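Local coordinates for protein putative xanthine dehydrogenase YAGS fad-binding subunit (Escherichia coli, PDB 5G5G) that probably oxidises aldehydes as the molybdenum-carrying subunit of a three-chain periplasmic oxidase, holding the pterin cytosine dinucleotide and a dioxothiomolybdenum centre, at residues R605-V610 against G628-G633; G8-D13 against G518-C523; G92-A97 against I213-T218; E641-D646 against F651-M656. One frame throughout, in Å; residues are numbered along the deposited sequence.

Contact 1. Residues R605-V610 against G628-G633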
loop_
_atom_site.group_PDB
_atom_site.type_symbol
_atom_site.label_atom_id
_atom_site.label_comp_id
_atom_site.label_asym_id
_atom_site.label_seq_id
_atom_site.Cartn_x
_atom_site.Cartn_y
_atom_site.Cartn_z
ATOM N N ARG C 605 -12.039 15.918 -1.350
ATOM C CA ARG C 605 -11.671 17.301 -1.596
ATOM C C ARG C 605 -10.907 18.011 -0.498
ATOM O O ARG C 605 -10.057 18.842 -0.818
ATOM C CB ARG C 605 -12.895 18.117 -1.936
ATOM C CG ARG C 605 -13.479 17.693 -3.283
ATOM C CD ARG C 605 -14.940 18.070 -3.424
ATOM N NE ARG C 605 -15.152 19.524 -3.445
ATOM C CZ ARG C 605 -15.277 20.279 -4.542
ATOM N NH1 ARG C 605 -15.218 19.755 -5.742
ATOM N NH2 ARG C 605 -15.512 21.576 -4.413
ATOM N N ARG C 606 -11.183 17.677 0.767
ATOM C CA ARG C 606 -10.565 18.302 1.908
ATOM C C ARG C 606 -10.770 17.384 3.102
ATOM O O ARG C 606 -11.860 16.804 3.253
ATOM C CB ARG C 606 -11.256 19.640 2.131
ATOM C CG ARG C 606 -10.616 20.531 3.145
ATOM C CD ARG C 606 -11.202 21.944 2.976
ATOM N NE ARG C 606 -12.672 22.035 2.833
ATOM C CZ ARG C 606 -13.518 22.542 3.748
ATOM N NH1 ARG C 606 -13.096 22.979 4.914
ATOM N NH2 ARG C 606 -14.806 22.631 3.506
ATOM N N MET C 607 -9.719 17.237 3.922
ATOM C CA MET C 607 -9.824 16.507 5.193
ATOM C C MET C 607 -9.194 17.286 6.324
ATOM O O MET C 607 -8.128 17.866 6.142
ATOM C CB MET C 607 -9.150 15.133 5.077
ATOM C CG MET C 607 -9.650 14.295 3.929
ATOM S SD MET C 607 -8.711 12.741 3.841
ATOM C CE MET C 607 -9.359 11.876 5.241
ATOM N N LEU C 608 -9.884 17.282 7.472
ATOM C CA LEU C 608 -9.380 17.854 8.712
ATOM C C LEU C 608 -9.483 16.800 9.805
ATOM O O LEU C 608 -10.519 16.163 9.951
ATOM C CB LEU C 608 -10.138 19.102 9.130
ATOM C CG LEU C 608 -9.812 19.680 10.516
ATOM C CD1 LEU C 608 -8.384 20.190 10.587
ATOM C CD2 LEU C 608 -10.794 20.790 10.876
ATOM N N ALA C 609 -8.421 16.601 10.559
ATOM C CA ALA C 609 -8.458 15.814 11.807
ATOM C C ALA C 609 -8.067 16.719 12.987
ATOM O O ALA C 609 -7.009 17.356 12.958
ATOM C CB ALA C 609 -7.503 14.653 11.741
ATOM N N VAL C 610 -8.893 16.732 14.023
ATOM C CA VAL C 610 -8.536 17.363 15.256
ATOM C C VAL C 610 -8.378 16.267 16.329
ATOM O O VAL C 610 -9.328 15.539 16.636
ATOM C CB VAL C 610 -9.563 18.435 15.687
ATOM C CG1 VAL C 610 -9.098 19.132 16.955
ATOM C CG2 VAL C 610 -9.826 19.480 14.568
ATOM N N GLY C 628 -1.037 10.309 7.406
ATOM C CA GLY C 628 -0.805 8.964 6.920
ATOM C C GLY C 628 -2.014 8.098 7.226
ATOM O O GLY C 628 -2.481 7.258 6.398
ATOM N N ALA C 629 -2.525 8.251 8.450
ATOM C CA ALA C 629 -3.704 7.523 8.843
ATOM C C ALA C 629 -4.959 7.983 8.095
ATOM O O ALA C 629 -5.832 7.137 7.783
ATOM C CB ALA C 629 -3.890 7.633 10.335
ATOM N N MET C 630 -5.070 9.285 7.869
ATOM C CA MET C 630 -6.137 9.855 7.014
ATOM C C MET C 630 -6.140 9.198 5.612
ATOM O O MET C 630 -7.195 8.775 5.115
ATOM C CB MET C 630 -6.049 11.367 6.899
ATOM C CG MET C 630 -6.407 12.067 8.238
ATOM S SD MET C 630 -5.673 13.724 8.415
ATOM C CE MET C 630 -6.702 14.634 7.325
ATOM N N THR C 631 -4.950 9.059 5.029
ATOM C CA THR C 631 -4.800 8.389 3.763
ATOM C C THR C 631 -5.206 6.926 3.809
ATOM O O THR C 631 -5.957 6.458 2.938
ATOM C CB THR C 631 -3.335 8.582 3.297
ATOM O OG1 THR C 631 -3.081 10.010 3.238
ATOM C CG2 THR C 631 -3.154 7.911 1.961
ATOM N N MET C 632 -4.792 6.201 4.848
ATOM C CA MET C 632 -5.174 4.797 4.976
ATOM C C MET C 632 -6.694 4.637 5.202
ATOM O O MET C 632 -7.320 3.698 4.687
ATOM C CB MET C 632 -4.351 4.173 6.107
ATOM C CG MET C 632 -4.470 2.698 6.204
ATOM S SD MET C 632 -3.153 2.079 7.320
ATOM C CE MET C 632 -1.726 2.085 6.293
ATOM N N GLY C 633 -7.293 5.598 5.888
ATOM C CA GLY C 633 -8.736 5.646 6.032
ATOM C C GLY C 633 -9.476 5.955 4.741
ATOM O O GLY C 633 -10.605 5.477 4.518
#
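Strand 605-610 and helix 628-633 run at 125° to each other with their axes 10.0 Å apart at closest, Met607 lying opposite Met630 and a CA of one 7.8 Å from the CA of the other. Two methionines and one alanine carry this buried contact, whose side-chain packing is apolar. The two methionines reach toward each other and interlock, each terminal methyl lying against the beta carbon of its partner. Met630 CE presses on Met607 CB at 3.4 Å, tighter than an ordinary van der Waals separation, while the return contact, Met607 CE to Met630 CB, is a more relaxed 3.7 Å. Both chains begin alike, with CG beside the backbone N, run extended through chi2, and then bend at the thioether. For Met630 this last torsion (chi3 75°) turns the methyl in toward the strand and back to Met607, where it also comes within 4.1 Å of Leu608 N. The sulfur stays at the other end of the bend, 3.9 Å from Ala609 CB. Because Met607 and Ala609 stand two residues apart on one face of the strand, Met630 fits against both, its methyl on the first and its sulfur on the second, whereas Leu608 points away from the helix. This is helix-on-sheet packing within the molybdopterin-binding part of the chain. Strand 602-612 lies between strands 584-596 and 669-674, the latter also touching Met630 through Gln670. Arg605 and Arg606 both face Glu592, forming a classic beta bulge, and helix 619-638 extends the apolar layer with Met634 over Met607 and Val626 over Ala609.

Contact 2. Residues G8-D13 against G518-C523; sequences GENPID and GVYAAC
An Asx turn at Asn10 leads the N-terminal loop into a short 3-10 segment, and Tyr520 of helix 511-534 reaches out to meet Asn10, Pro11 and Ile12 there. Within the turn Asn10 OD1 accepts from Ile12 N at 3.1 Å, the donor tilted 18° from the carbonyl plane, while Asp13 OD2 takes the Asn10 N-H from above its carboxylate plane. With CG held between the backbone N and carbonyl carbon (chi1 67°), the Asn10 amide lies across the phenol end of the tyrosine, the two planes 49° apart. Its ND2 is bound by Pro684 O, so the amide is fixed at both ends. Replacing Asn10 by an alanine removes that amide, which would probably leave Ile12 N and Pro684 O without their partners and the outer end of the tyrosine ring with less packed against it. Tyr520 projects from the helix toward the loop, and Met483 of helix 472-484 packs against both it and Ile12. Ile12 CG1 meets the ring at its edge, 3.7 Å from Tyr520 CD2, and Asn10 CB lies 3.2 Å from Tyr520 OH.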
loop_
_atom_site.group_PDB
_atom_site.type_symbol
_atom_site.label_atom_id
_atom_site.label_comp_id
_atom_site.label_asym_id
_atom_site.label_seq_id
_atom_site.Cartn_x
_atom_site.Cartn_y
_atom_site.Cartn_z
ATOM N N GLY C 8 3.899 14.966 38.396
ATOM C CA GLY C 8 3.910 16.377 38.833
ATOM C C GLY C 8 4.760 17.125 37.822
ATOM O O GLY C 8 4.877 16.699 36.667
ATOM N N GLU C 9 5.380 18.218 38.237
ATOM C CA GLU C 9 6.296 18.938 37.356
ATOM C C GLU C 9 7.581 18.163 37.272
ATOM O O GLU C 9 8.073 17.647 38.263
ATOM C CB GLU C 9 6.626 20.348 37.876
ATOM C CG GLU C 9 5.514 21.353 37.600
ATOM C CD GLU C 9 5.893 22.794 37.961
ATOM O OE1 GLU C 9 7.078 23.213 37.794
ATOM O OE2 GLU C 9 4.990 23.499 38.426
ATOM N N ASN C 10 8.152 18.094 36.091
ATOM C CA ASN C 10 9.425 17.398 35.912
ATOM C C ASN C 10 10.146 18.033 34.722
ATOM O O ASN C 10 9.593 18.940 34.108
ATOM C CB ASN C 10 9.172 15.858 35.767
ATOM C CG ASN C 10 8.443 15.478 34.499
ATOM O OD1 ASN C 10 8.661 16.054 33.439
ATOM N ND2 ASN C 10 7.626 14.423 34.586
ATOM N N PRO C 11 11.374 17.611 34.410
ATOM C CA PRO C 11 12.168 18.338 33.390
ATOM C C PRO C 11 11.561 18.412 32.001
ATOM O O PRO C 11 11.881 19.344 31.253
ATOM C CB PRO C 11 13.507 17.580 33.374
ATOM C CG PRO C 11 13.625 17.081 34.787
ATOM C CD PRO C 11 12.209 16.645 35.136
ATOM N N ILE C 12 10.708 17.443 31.629
ATOM C CA ILE C 12 10.144 17.403 30.320
ATOM C C ILE C 12 9.248 18.601 30.116
ATOM O O ILE C 12 9.160 19.100 29.001
ATOM C CB ILE C 12 9.332 16.104 30.050
ATOM C CG1 ILE C 12 10.234 14.852 30.207
ATOM C CG2 ILE C 12 8.687 16.117 28.665
ATOM C CD1 ILE C 12 11.323 14.712 29.200
ATOM N N ASP C 13 8.634 19.095 31.191
ATOM C CA ASP C 13 7.801 20.323 31.135
ATOM C C ASP C 13 8.466 21.586 30.561
ATOM O O ASP C 13 7.770 22.518 30.158
ATOM C CB ASP C 13 7.256 20.673 32.502
ATOM C CG ASP C 13 6.222 19.650 33.025
ATOM O OD1 ASP C 13 5.471 19.025 32.263
ATOM O OD2 ASP C 13 6.112 19.623 34.274
ATOM N N GLY C 518 10.750 5.208 29.287
ATOM C CA GLY C 518 11.897 4.434 29.783
ATOM C C GLY C 518 13.180 5.247 29.656
ATOM O O GLY C 518 14.054 5.163 30.495
ATOM N N VAL C 519 13.291 6.050 28.599
ATOM C CA VAL C 519 14.439 6.962 28.480
ATOM C C VAL C 519 14.402 7.995 29.609
ATOM O O VAL C 519 15.431 8.241 30.277
ATOM C CB VAL C 519 14.507 7.624 27.049
ATOM C CG1 VAL C 519 15.530 8.772 27.015
ATOM C CG2 VAL C 519 14.796 6.583 26.015
ATOM N N TYR C 520 13.216 8.503 29.924
ATOM C CA TYR C 520 13.031 9.361 31.093
ATOM C C TYR C 520 13.608 8.713 32.360
ATOM O O TYR C 520 14.381 9.333 33.113
ATOM C CB TYR C 520 11.544 9.709 31.284
ATOM C CG TYR C 520 11.255 10.564 32.486
ATOM C CD1 TYR C 520 11.128 10.008 33.769
ATOM C CD2 TYR C 520 11.181 11.955 32.362
ATOM C CE1 TYR C 520 10.897 10.794 34.878
ATOM C CE2 TYR C 520 10.933 12.752 33.466
ATOM C CZ TYR C 520 10.801 12.169 34.726
ATOM O OH TYR C 520 10.571 12.975 35.821
ATOM N N ALA C 521 13.252 7.452 32.578
ATOM C CA ALA C 521 13.687 6.739 33.773
ATOM C C ALA C 521 15.193 6.608 33.792
ATOM O O ALA C 521 15.819 6.890 34.815
ATOM C CB ALA C 521 13.016 5.391 33.831
ATOM N N ALA C 522 15.776 6.235 32.650
ATOM C CA ALA C 522 17.241 6.090 32.541
ATOM C C ALA C 522 17.947 7.455 32.747
ATOM O O ALA C 522 18.930 7.549 33.478
ATOM C CB ALA C 522 17.654 5.426 31.247
ATOM N N CYS C 523 17.379 8.507 32.163
ATOM C CA CYS C 523 17.958 9.819 32.292
ATOM C C CYS C 523 17.870 10.351 33.723
ATOM O O CYS C 523 18.760 11.084 34.129
ATOM C CB CYS C 523 17.360 10.817 31.302
ATOM S SG CYS C 523 17.796 10.507 29.599
#

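Contact 3. Residues G92-A97 against I213-T218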
loop_
_atom_site.group_PDB
_atom_site.type_symbol
_atom_site.label_atom_id
_atom_site.label_comp_id
_atom_site.label_asym_id
_atom_site.label_seq_id
_atom_site.Cartn_x
_atom_site.Cartn_y
_atom_site.Cartn_z
ATOM N N GLY C 92 5.252 -20.340 17.997
ATOM C CA GLY C 92 5.281 -19.132 18.774
ATOM C C GLY C 92 3.902 -18.813 19.287
ATOM O O GLY C 92 2.896 -19.163 18.671
ATOM N N ASP C 93 3.846 -18.099 20.410
ATOM C CA ASP C 93 2.555 -17.744 21.020
ATOM C C ASP C 93 1.676 -16.761 20.214
ATOM O O ASP C 93 0.481 -16.658 20.458
ATOM C CB ASP C 93 2.809 -17.183 22.423
ATOM C CG ASP C 93 3.258 -18.271 23.414
ATOM O OD1 ASP C 93 3.288 -19.488 23.071
ATOM O OD2 ASP C 93 3.575 -17.894 24.547
ATOM N N LYS C 94 2.260 -16.076 19.244
ATOM C CA LYS C 94 1.533 -15.099 18.460
ATOM C C LYS C 94 1.284 -15.589 17.035
ATOM O O LYS C 94 0.890 -14.793 16.168
ATOM C CB LYS C 94 2.326 -13.808 18.397
ATOM C CG LYS C 94 2.716 -13.184 19.720
ATOM C CD LYS C 94 1.582 -12.445 20.327
ATOM C CE LYS C 94 2.077 -11.465 21.419
ATOM N NZ LYS C 94 2.754 -12.156 22.520
ATOM N N ASN C 95 1.558 -16.861 16.770
ATOM C CA ASN C 95 1.240 -17.485 15.467
ATOM C C ASN C 95 0.088 -18.438 15.627
ATOM O O ASN C 95 0.209 -19.370 16.387
ATOM C CB ASN C 95 2.454 -18.235 14.911
ATOM C CG ASN C 95 3.608 -17.302 14.555
ATOM O OD1 ASN C 95 4.666 -17.428 15.134
ATOM N ND2 ASN C 95 3.402 -16.355 13.620
ATOM N N THR C 96 -1.032 -18.195 14.968
ATOM C CA THR C 96 -2.133 -19.140 14.949
ATOM C C THR C 96 -1.845 -20.182 13.865
ATOM O O THR C 96 -1.676 -21.348 14.193
ATOM C CB THR C 96 -3.492 -18.476 14.674
ATOM O OG1 THR C 96 -3.719 -17.510 15.704
ATOM C CG2 THR C 96 -4.614 -19.475 14.655
ATOM N N ALA C 97 -1.783 -19.759 12.607
ATOM C CA ALA C 97 -1.323 -20.653 11.562
ATOM C C ALA C 97 0.150 -20.996 11.754
ATOM O O ALA C 97 0.999 -20.152 12.080
ATOM C CB ALA C 97 -1.505 -19.989 10.198
ATOM N N ILE C 213 10.865 -6.441 18.764
ATOM C CA ILE C 213 12.164 -7.119 18.722
ATOM C C ILE C 213 12.148 -8.238 19.735
ATOM O O ILE C 213 12.567 -9.363 19.430
ATOM C CB ILE C 213 13.336 -6.164 19.030
ATOM C CG1 ILE C 213 13.515 -5.103 17.919
ATOM C CG2 ILE C 213 14.662 -6.907 19.267
ATOM C CD1 ILE C 213 14.021 -5.689 16.589
ATOM N N ASP C 214 11.661 -7.938 20.944
ATOM C CA ASP C 214 11.741 -8.980 21.996
ATOM C C ASP C 214 10.788 -10.147 21.707
ATOM O O ASP C 214 11.155 -11.305 21.930
ATOM C CB ASP C 214 11.480 -8.399 23.380
ATOM C CG ASP C 214 11.817 -9.379 24.485
ATOM O OD1 ASP C 214 12.971 -9.839 24.604
ATOM O OD2 ASP C 214 10.903 -9.619 25.285
ATOM N N TRP C 215 9.583 -9.867 21.207
ATOM C CA TRP C 215 8.627 -10.933 20.873
ATOM C C TRP C 215 9.227 -11.778 19.765
ATOM O O TRP C 215 9.100 -13.001 19.783
ATOM C CB TRP C 215 7.325 -10.380 20.325
ATOM C CG TRP C 215 6.449 -9.693 21.347
ATOM C CD1 TRP C 215 6.665 -9.559 22.692
ATOM C CD2 TRP C 215 5.193 -9.102 21.063
ATOM N NE1 TRP C 215 5.599 -8.837 23.261
ATOM C CE2 TRP C 215 4.668 -8.596 22.277
ATOM C CE3 TRP C 215 4.456 -8.938 19.887
ATOM C CZ2 TRP C 215 3.413 -7.971 22.343
ATOM C CZ3 TRP C 215 3.211 -8.320 19.957
ATOM C CH2 TRP C 215 2.726 -7.805 21.168
ATOM N N CYS C 216 9.837 -11.115 18.786
ATOM C CA CYS C 216 10.507 -11.864 17.663
ATOM C C CYS C 216 11.528 -12.834 18.202
ATOM O O CYS C 216 11.560 -14.022 17.837
ATOM C CB CYS C 216 11.161 -10.874 16.700
ATOM S SG CYS C 216 11.946 -11.620 15.237
ATOM N N ARG C 217 12.396 -12.343 19.068
ATOM C CA ARG C 217 13.444 -13.173 19.618
ATOM C C ARG C 217 12.888 -14.412 20.360
ATOM O O ARG C 217 13.317 -15.571 20.148
ATOM C CB ARG C 217 14.291 -12.344 20.555
ATOM C CG ARG C 217 15.585 -12.992 20.967
ATOM C CD ARG C 217 16.191 -12.148 22.043
ATOM N NE ARG C 217 17.290 -12.788 22.698
ATOM C CZ ARG C 217 17.747 -12.455 23.895
ATOM N NH1 ARG C 217 17.161 -11.492 24.600
ATOM N NH2 ARG C 217 18.779 -13.120 24.397
ATOM N N THR C 218 11.903 -14.167 21.220
ATOM C CA THR C 218 11.322 -15.242 22.004
ATOM C C THR C 218 10.606 -16.260 21.118
ATOM O O THR C 218 10.761 -17.465 21.310
ATOM C CB THR C 218 10.349 -14.697 23.038
ATOM O OG1 THR C 218 11.098 -13.893 23.939
ATOM C CG2 THR C 218 9.676 -15.814 23.792
#
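Lys94 lays the end of its side chain over one face of the Trp215 indole, and this pair alone makes the contact between loop 92-97 and helix 213-218. The tight part is the fit of one methylene on the benzene half of the indole. Lys94 CE stands 3.5 Å from the centroid of the six-membered ring, only 7° off its normal, a CH-pi contact whose nearest ring atom is Trp215 CZ3 at 3.6 Å. The ammonium follows over the same face: Lys94 NZ is 4.1 Å from that centroid and 14° off the normal, a cation-pi interaction shifted toward the bond that the two indole rings share, with Trp215 CE2 at 4.0 Å. The lysine arrives at about a right angle to the tryptophan side chain, and its bends at chi2 and chi4 (the latter -61°) turn it so that CE and NZ both come down on the ring instead of passing beside it. Away from this patch the contact is loose. The two segments bury just 99 Å² between them, the CA atoms of Lys94 and Trp215 remain 8.6 Å apart, and both side chains are partly exposed at the surface. Lys94 is carried on a type I turn from Gly92 to Asn95, and the Lys94 side chain also touches Phe247 and Asp219. The contact thus bridges the hammerhead region and the first molybdopterin-binding region. Its strength is likely to come from the positive charge over the pi cloud, with the polarised CE hydrogens adding to it.

Contact 4. Residues E641-D646 against F651-M656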
loop_
_atom_site.group_PDB
_atom_site.type_symbol
_atom_site.label_atom_id
_atom_site.label_comp_id
_atom_site.label_asym_id
_atom_site.label_seq_id
_atom_site.Cartn_x
_atom_site.Cartn_y
_atom_site.Cartn_z
ATOM N N GLU C 641 -10.224 -3.584 -0.656
ATOM C CA GLU C 641 -10.936 -4.802 -0.310
ATOM C C GLU C 641 -10.145 -6.009 -0.825
ATOM O O GLU C 641 -9.816 -6.061 -2.001
ATOM C CB GLU C 641 -12.336 -4.805 -0.931
ATOM C CG GLU C 641 -12.997 -6.172 -0.951
ATOM C CD GLU C 641 -14.489 -6.135 -1.270
ATOM O OE1 GLU C 641 -15.009 -5.084 -1.737
ATOM O OE2 GLU C 641 -15.143 -7.191 -1.055
ATOM N N LEU C 642 -9.910 -6.987 0.050
ATOM C CA LEU C 642 -9.443 -8.300 -0.426
ATOM C C LEU C 642 -10.701 -9.060 -0.871
ATOM O O LEU C 642 -11.505 -9.462 -0.041
ATOM C CB LEU C 642 -8.734 -9.080 0.670
ATOM C CG LEU C 642 -7.349 -8.557 1.096
ATOM C CD1 LEU C 642 -6.877 -9.171 2.416
ATOM C CD2 LEU C 642 -6.314 -8.806 0.024
ATOM N N ALA C 643 -10.813 -9.290 -2.169
ATOM C CA ALA C 643 -11.898 -10.044 -2.750
ATOM C C ALA C 643 -11.769 -11.518 -2.403
ATOM O O ALA C 643 -10.848 -12.180 -2.871
ATOM C CB ALA C 643 -11.895 -9.860 -4.238
ATOM N N VAL C 644 -12.743 -12.041 -1.659
ATOM C CA VAL C 644 -12.759 -13.440 -1.321
ATOM C C VAL C 644 -13.416 -14.277 -2.410
ATOM O O VAL C 644 -14.561 -13.989 -2.832
ATOM C CB VAL C 644 -13.531 -13.679 -0.011
ATOM C CG1 VAL C 644 -13.695 -15.172 0.276
ATOM C CG2 VAL C 644 -12.816 -12.982 1.138
ATOM N N ASP C 645 -12.709 -15.306 -2.881
ATOM C CA ASP C 645 -13.351 -16.328 -3.729
ATOM C C ASP C 645 -13.847 -17.396 -2.727
ATOM O O ASP C 645 -13.025 -18.079 -2.157
ATOM C CB ASP C 645 -12.386 -16.915 -4.759
ATOM C CG ASP C 645 -13.115 -17.796 -5.785
ATOM O OD1 ASP C 645 -13.881 -18.705 -5.321
ATOM O OD2 ASP C 645 -12.982 -17.512 -7.017
ATOM N N ASP C 646 -15.156 -17.472 -2.439
ATOM C CA ASP C 646 -15.584 -18.382 -1.376
ATOM C C ASP C 646 -15.713 -19.869 -1.809
ATOM O O ASP C 646 -16.084 -20.724 -0.984
ATOM C CB ASP C 646 -16.825 -17.870 -0.696
ATOM C CG ASP C 646 -18.049 -17.871 -1.581
ATOM O OD1 ASP C 646 -18.023 -18.481 -2.686
ATOM O OD2 ASP C 646 -19.041 -17.210 -1.119
ATOM N N PHE C 651 -7.853 -14.914 -1.117
ATOM C CA PHE C 651 -7.994 -13.555 -1.546
ATOM C C PHE C 651 -7.477 -13.420 -2.967
ATOM O O PHE C 651 -6.288 -13.619 -3.223
ATOM C CB PHE C 651 -7.238 -12.579 -0.594
ATOM C CG PHE C 651 -7.628 -12.718 0.857
ATOM C CD1 PHE C 651 -8.969 -12.645 1.260
ATOM C CD2 PHE C 651 -6.668 -12.883 1.834
ATOM C CE1 PHE C 651 -9.290 -12.739 2.608
ATOM C CE2 PHE C 651 -6.988 -13.016 3.182
ATOM C CZ PHE C 651 -8.316 -12.934 3.568
ATOM N N VAL C 652 -8.362 -13.026 -3.875
ATOM C CA VAL C 652 -8.100 -13.093 -5.337
ATOM C C VAL C 652 -7.148 -12.014 -5.851
ATOM O O VAL C 652 -6.246 -12.295 -6.620
ATOM C CB VAL C 652 -9.431 -13.051 -6.126
ATOM C CG1 VAL C 652 -9.228 -13.011 -7.626
ATOM C CG2 VAL C 652 -10.316 -14.255 -5.812
ATOM N N ASN C 653 -7.373 -10.775 -5.405
ATOM C CA ASN C 653 -6.659 -9.643 -5.885
ATOM C C ASN C 653 -5.445 -9.430 -5.021
ATOM O O ASN C 653 -5.311 -8.403 -4.325
ATOM C CB ASN C 653 -7.600 -8.399 -5.923
ATOM C CG ASN C 653 -8.188 -8.077 -4.585
ATOM O OD1 ASN C 653 -8.423 -8.949 -3.739
ATOM N ND2 ASN C 653 -8.379 -6.810 -4.362
ATOM N N HIS C 654 -4.488 -10.353 -5.130
ATOM C CA HIS C 654 -3.429 -10.447 -4.131
ATOM C C HIS C 654 -2.080 -9.870 -4.549
ATOM O O HIS C 654 -1.074 -10.521 -4.461
ATOM C CB HIS C 654 -3.295 -11.870 -3.568
ATOM C CG HIS C 654 -3.029 -12.944 -4.588
ATOM N ND1 HIS C 654 -1.787 -13.182 -5.130
ATOM C CD2 HIS C 654 -3.841 -13.901 -5.104
ATOM C CE1 HIS C 654 -1.841 -14.214 -5.952
ATOM N NE2 HIS C 654 -3.079 -14.678 -5.945
ATOM N N ASP C 655 -2.089 -8.608 -4.949
ATOM C CA ASP C 655 -0.884 -7.885 -5.255
ATOM C C ASP C 655 -1.137 -6.391 -5.118
ATOM O O ASP C 655 -2.228 -5.978 -4.673
ATOM C CB ASP C 655 -0.299 -8.319 -6.599
ATOM C CG ASP C 655 -1.177 -7.954 -7.775
ATOM O OD1 ASP C 655 -1.773 -6.847 -7.797
ATOM O OD2 ASP C 655 -1.290 -8.798 -8.670
ATOM N N MET C 656 -0.116 -5.608 -5.458
ATOM C CA MET C 656 -0.071 -4.174 -5.219
ATOM C C MET C 656 -0.762 -3.397 -6.363
ATOM O O MET C 656 -0.826 -2.171 -6.274
ATOM C CB MET C 656 1.406 -3.796 -4.965
ATOM C CG MET C 656 1.812 -2.356 -4.706
ATOM S SD MET C 656 1.172 -1.603 -3.167
ATOM C CE MET C 656 2.297 -2.283 -1.931
#
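Phe651 and Val644 face each other as a non-hydrogen-bonded pair of a short antiparallel beta hairpin, their CA atoms 4.8 Å apart and their side chains on the same face of the ladder. The phenyl ring is met from two directions. Leu642 CD1 sits over the centre of one face, 3.8 Å from the ring centroid in a CH-pi contact, and Val644 CG2 lies in the ring plane at the edge, 3.8 Å from Phe651 CE1. Outside the segments His281 packs on Phe651 edge to face. One step along, the hairpin is fastened by a nearly straight backbone bond, Val652 N to Ala643 O at 2.8 Å. Beyond that bond the chain leaves the strand in an inverse gamma turn centred on Asn653, and a side-chain amide takes over the role of a backbone peptide. Asn653 CG lies between the backbone N and the carbonyl carbon (chi1 58°), which brings both polar ends to the 641-643 backbone. Asn653 OD1 accepts from Ala643 N at 2.9 Å, the donor tilted 35° from the carbonyl plane. Asn653 ND2 donates to Glu641 O over 2.9 Å, at 165° and in the carbonyl plane, and is shared with Gly658 O. A leucine in place of Asn653 would probably leave the Ala643 N-H and the Glu641 and Gly658 carbonyls without these mates and set the departing chain less firmly against the hairpin. Asp645 OD2 pairs with Arg647 and is hydrogen-bonded to an aromatic side chain of another protein chain, while Asp645 CB rests 3.5 Å from Val652 CG2.

In the fold
Contacts 1, 2 and 3 are spread around the molybdenum cofactor without touching one another. Met630 of contact 1 and Ile12 of contact 2 have side chains about 12 Å and 10 Å from the pterin cytosine dinucleotide, and Trp215 of contact 3 is about 8 Å from the dioxothiomolybdenum ion. Contact 3 is nested in the long chain loop that contact 2 closes, while contacts 1 and 3 lie on opposite sides of the chain's centre. Contact 4 follows contact 1 directly, helix 619-638 leading into its hairpin, with nearest atoms about 9 Å apart. It lies toward the partner chains, its Asn653 side chain about 13 Å from a bound FAD.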